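Local coordinates for protein N-acetylmuramoyl-l-alanine amidase (Bartonella henselae, PDB 3NE8) that probably hydrolyses the amide bond between N-acetylmuramic acid and L-alanine in peptidoglycan as a zinc-dependent amidase, remodelling the cell wall during division, at residues Asp58-Arg66 and Asn116-Glu127. Residues are numbered along the deposited sequence; the frame is centred on the assembly and turned at random.
Sequences DIFLRLSER and NKVDLLDGLPKE
Asp122 OD1 is gripped by two donors. Arg62 NH2 meets the syn lone pair of Asp122 OD1 at 2.8 Å, in a nearly straight bond of 172°. The backbone N of Leu124 reaches Asp122 OD1 from above the carboxylate plane, also at 2.8 Å, closing an Asx turn. Arg62 NE binds Asp122 OD2 at 2.9 Å, so the arginine holds the carboxylate side-on, one nitrogen to each oxygen. The two flat groups are nearly coplanar, 18° apart.

The Arg62 chain bends at chi2 (-137°), and its guanidinium lies against the 3-10 segment 118-122 and the loop after it. At the guanidinium edge, Arg62 NH1 donates to Pro125 O at 2.9 Å, while NH2 makes weak bonds to the carbonyls of Leu124 and Pro125. Asp119 CB packs over one guanidinium face. Glu127 runs past Arg62 in the opposite direction, and Arg62 NH1 adds a longer, weak salt-bridge bond to Glu127 OE2. This network fixes the rotation of the guanidinium and ties this loop to Arg62. The positive charge of Arg62 probably steadies the carboxylates of Asp122 and Glu127. Glu127 OE1 also lies 2.5 Å from Ser64 OG, a short hydrogen bond made from above the carboxylate plane.

Asp119 OD1 accepts the backbone N of Leu63 at 2.9 Å through its syn lone pair, just after the N-cap residue Arg62. A water links this OD1 to Leu61 O, which Arg66 grips with NE and NH2. The Phe60 ring turns its edge to the carbonyl oxygens of Val118 and Asp119, and it also touches Ile16 and Asp17.

The contact lies at the protein surface. It joins the start of helix 63-72 to the 3-10 segment 118-122 and the loop beyond, which follow helix 106-116. That helix carries the zinc ligand Glu115, and the side chain of Val118 lies about 6 Å from the zinc ion.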
loop_
_atom_site.group_PDB
_atom_site.type_symbol
_atom_site.label_atom_id
_atom_site.label_comp_id
_atom_site.label_asym_id
_atom_site.label_seq_id
_atom_site.Cartn_x
_atom_site.Cartn_y
_atom_site.Cartn_z
ATOM N N ASP A 58 30.116 16.623 6.106
ATOM C CA ASP A 58 29.665 17.927 5.654
ATOM C C ASP A 58 30.209 18.202 4.261
ATOM O O ASP A 58 31.245 18.855 4.108
ATOM C CB ASP A 58 30.135 19.005 6.632
ATOM C CG ASP A 58 29.578 20.362 6.300
ATOM O OD1 ASP A 58 28.471 20.423 5.750
ATOM O OD2 ASP A 58 30.254 21.367 6.593
ATOM N N ILE A 59 29.529 17.684 3.248
ATOM C CA ILE A 59 29.913 17.913 1.864
ATOM C C ILE A 59 28.681 18.297 1.058
ATOM O O ILE A 59 27.549 17.952 1.415
ATOM C CB ILE A 59 30.547 16.660 1.215
ATOM C CG1 ILE A 59 29.622 15.448 1.353
ATOM C CG2 ILE A 59 31.918 16.377 1.810
ATOM C CD1 ILE A 59 30.022 14.257 0.499
ATOM N N PHE A 60 28.916 19.003 -0.042
ATOM C CA PHE A 60 27.873 19.399 -0.978
ATOM C C PHE A 60 27.674 18.297 -2.022
ATOM O O PHE A 60 28.648 17.772 -2.561
ATOM C CB PHE A 60 28.285 20.711 -1.665
ATOM C CG PHE A 60 27.311 21.202 -2.715
ATOM C CD1 PHE A 60 26.266 22.052 -2.365
ATOM C CD2 PHE A 60 27.435 20.820 -4.045
ATOM C CE1 PHE A 60 25.368 22.514 -3.320
ATOM C CE2 PHE A 60 26.531 21.275 -5.001
ATOM C CZ PHE A 60 25.508 22.123 -4.641
ATOM N N LEU A 61 26.418 17.956 -2.306
ATOM C CA LEU A 61 26.082 17.011 -3.369
ATOM C C LEU A 61 24.953 17.561 -4.209
ATOM O O LEU A 61 23.933 18.006 -3.684
ATOM C CB LEU A 61 25.620 15.673 -2.788
ATOM C CG LEU A 61 26.630 14.801 -2.048
ATOM C CD1 LEU A 61 25.910 13.596 -1.432
ATOM C CD2 LEU A 61 27.735 14.355 -2.978
ATOM N N ARG A 62 25.128 17.521 -5.523
ATOM C CA ARG A 62 24.025 17.821 -6.422
ATOM C C ARG A 62 22.897 16.809 -6.234
ATOM O O ARG A 62 23.127 15.654 -5.861
ATOM C CB ARG A 62 24.509 17.823 -7.868
ATOM C CG ARG A 62 25.433 19.001 -8.167
ATOM C CD ARG A 62 25.116 19.632 -9.478
ATOM N NE ARG A 62 25.535 21.029 -9.563
ATOM C CZ ARG A 62 25.144 21.818 -10.549
ATOM N NH1 ARG A 62 24.336 21.330 -11.484
ATOM N NH2 ARG A 62 25.536 23.080 -10.608
ATOM N N LEU A 63 21.675 17.240 -6.508
ATOM C CA LEU A 63 20.517 16.370 -6.327
ATOM C C LEU A 63 20.630 15.091 -7.167
ATOM O O LEU A 63 20.306 13.993 -6.685
ATOM C CB LEU A 63 19.226 17.131 -6.622
ATOM C CG LEU A 63 19.004 18.368 -5.738
ATOM C CD1 LEU A 63 17.634 18.972 -6.020
ATOM C CD2 LEU A 63 19.155 18.046 -4.256
ATOM N N SER A 64 21.112 15.213 -8.397
ATOM C CA SER A 64 21.260 14.041 -9.246
ATOM C C SER A 64 22.251 13.032 -8.675
ATOM O O SER A 64 22.124 11.821 -8.911
ATOM C CB SER A 64 21.688 14.451 -10.653
ATOM O OG SER A 64 22.964 15.072 -10.620
ATOM N N GLU A 65 23.260 13.512 -7.955
ATOM C CA GLU A 65 24.229 12.611 -7.353
ATOM C C GLU A 65 23.598 11.838 -6.192
ATOM O O GLU A 65 23.930 10.678 -5.964
ATOM C CB GLU A 65 25.462 13.379 -6.881
ATOM C CG GLU A 65 26.650 12.497 -6.573
ATOM C CD GLU A 65 27.297 11.928 -7.826
ATOM O OE1 GLU A 65 26.996 12.420 -8.934
ATOM O OE2 GLU A 65 28.112 10.992 -7.703
ATOM N N ARG A 66 22.690 12.478 -5.462
ATOM C CA ARG A 66 21.982 11.800 -4.380
ATOM C C ARG A 66 21.116 10.669 -4.947
ATOM O O ARG A 66 21.112 9.551 -4.423
ATOM C CB ARG A 66 21.155 12.824 -3.600
ATOM C CG ARG A 66 22.021 13.924 -2.973
ATOM C CD ARG A 66 21.187 15.106 -2.536
ATOM N NE ARG A 66 22.000 16.267 -2.177
ATOM C CZ ARG A 66 22.268 16.646 -0.930
ATOM N NH1 ARG A 66 21.811 15.947 0.107
ATOM N NH2 ARG A 66 23.022 17.721 -0.717
ATOM N N ASN A 116 14.954 22.815 -5.430
ATOM C CA ASN A 116 15.624 22.381 -6.647
ATOM C C ASN A 116 16.761 23.314 -7.037
ATOM O O ASN A 116 17.740 22.886 -7.652
ATOM C CB ASN A 116 14.632 22.272 -7.803
ATOM C CG ASN A 116 13.693 21.080 -7.663
ATOM O OD1 ASN A 116 13.983 20.113 -6.942
ATOM N ND2 ASN A 116 12.568 21.139 -8.364
ATOM N N LYS A 117 16.654 24.581 -6.666
ATOM C CA LYS A 117 17.638 25.583 -7.064
ATOM C C LYS A 117 18.960 25.487 -6.316
ATOM O O LYS A 117 19.942 26.106 -6.710
ATOM C CB LYS A 117 17.055 26.987 -6.907
ATOM C CG LYS A 117 15.965 27.297 -7.917
ATOM C CD LYS A 117 15.265 28.612 -7.621
ATOM C CE LYS A 117 14.078 28.811 -8.551
ATOM N NZ LYS A 117 13.290 30.026 -8.205
ATOM N N VAL A 118 18.998 24.715 -5.233
ATOM C CA VAL A 118 20.228 24.651 -4.437
ATOM C C VAL A 118 21.425 24.063 -5.185
ATOM O O VAL A 118 22.576 24.330 -4.813
ATOM C CB VAL A 118 20.037 23.916 -3.093
ATOM C CG1 VAL A 118 19.001 24.636 -2.245
ATOM C CG2 VAL A 118 19.669 22.465 -3.324
ATOM N N ASP A 119 21.180 23.304 -6.251
ATOM C CA ASP A 119 22.282 22.804 -7.072
ATOM C C ASP A 119 23.191 23.944 -7.517
ATOM O O ASP A 119 24.402 23.766 -7.661
ATOM C CB ASP A 119 21.766 22.132 -8.344
ATOM C CG ASP A 119 21.330 20.695 -8.137
ATOM O OD1 ASP A 119 21.643 20.082 -7.098
ATOM O OD2 ASP A 119 20.691 20.172 -9.072
ATOM N N LEU A 120 22.595 25.106 -7.766
ATOM C CA LEU A 120 23.331 26.230 -8.337
ATOM C C LEU A 120 24.296 26.866 -7.351
ATOM O O LEU A 120 25.106 27.699 -7.745
ATOM C CB LEU A 120 22.366 27.293 -8.860
ATOM C CG LEU A 120 21.392 26.837 -9.949
ATOM C CD1 LEU A 120 20.484 27.983 -10.397
ATOM C CD2 LEU A 120 22.131 26.249 -11.140
ATOM N N LEU A 121 24.235 26.462 -6.084
ATOM C CA LEU A 121 25.098 27.065 -5.071
ATOM C C LEU A 121 26.579 26.723 -5.239
ATOM O O LEU A 121 27.433 27.362 -4.619
ATOM C CB LEU A 121 24.624 26.703 -3.663
ATOM C CG LEU A 121 23.255 27.278 -3.294
ATOM C CD1 LEU A 121 22.746 26.655 -1.994
ATOM C CD2 LEU A 121 23.287 28.798 -3.202
ATOM N N ASP A 122 26.895 25.731 -6.070
ATOM C CA ASP A 122 28.300 25.464 -6.385
ATOM C C ASP A 122 28.803 26.394 -7.492
ATOM O O ASP A 122 29.983 26.374 -7.857
ATOM C CB ASP A 122 28.548 23.991 -6.741
ATOM C CG ASP A 122 27.740 23.518 -7.938
ATOM O OD1 ASP A 122 27.201 24.360 -8.687
ATOM O OD2 ASP A 122 27.659 22.277 -8.119
ATOM N N GLY A 123 27.921 27.241 -8.007
ATOM C CA GLY A 123 28.276 28.181 -9.055
ATOM C C GLY A 123 28.506 27.542 -10.411
ATOM O O GLY A 123 29.007 28.195 -11.322
ATOM N N LEU A 124 28.129 26.276 -10.561
ATOM C CA LEU A 124 28.218 25.609 -11.857
ATOM C C LEU A 124 26.844 25.611 -12.528
ATOM O O LEU A 124 25.832 25.841 -11.869
ATOM C CB LEU A 124 28.739 24.184 -11.692
ATOM C CG LEU A 124 30.037 24.007 -10.897
ATOM C CD1 LEU A 124 30.500 22.554 -10.952
ATOM C CD2 LEU A 124 31.135 24.936 -11.383
ATOM N N PRO A 125 26.804 25.386 -13.848
ATOM C CA PRO A 125 25.527 25.430 -14.571
ATOM C C PRO A 125 24.514 24.376 -14.113
ATOM O O PRO A 125 24.873 23.357 -13.528
ATOM C CB PRO A 125 25.942 25.185 -16.027
ATOM C CG PRO A 125 27.376 25.607 -16.084
ATOM C CD PRO A 125 27.945 25.200 -14.757
ATOM N N LYS A 126 23.241 24.660 -14.369
ATOM C CA LYS A 126 22.144 23.747 -14.083
ATOM C C LYS A 126 22.323 22.477 -14.901
ATOM O O LYS A 126 22.822 22.516 -16.015
ATOM C CB LYS A 126 20.823 24.419 -14.475
ATOM C CG LYS A 126 19.588 23.574 -14.207
ATOM C CD LYS A 126 18.326 24.255 -14.716
ATOM C CE LYS A 126 17.104 23.375 -14.483
ATOM N NZ LYS A 126 15.857 24.001 -14.999
ATOM N N GLU A 127 21.903 21.337 -14.365
ATOM C CA GLU A 127 21.948 20.122 -15.174
ATOM C C GLU A 127 20.560 19.660 -15.604
ATOM O O GLU A 127 19.597 20.420 -15.544
ATOM C CB GLU A 127 22.669 19.008 -14.431
ATOM C CG GLU A 127 21.960 18.561 -13.187
ATOM C CD GLU A 127 22.825 17.653 -12.362
ATOM O OE1 GLU A 127 22.939 16.461 -12.718
ATOM O OE2 GLU A 127 23.406 18.138 -11.371
HETATM O O HOH W 1 22.327 20.271 -4.313
#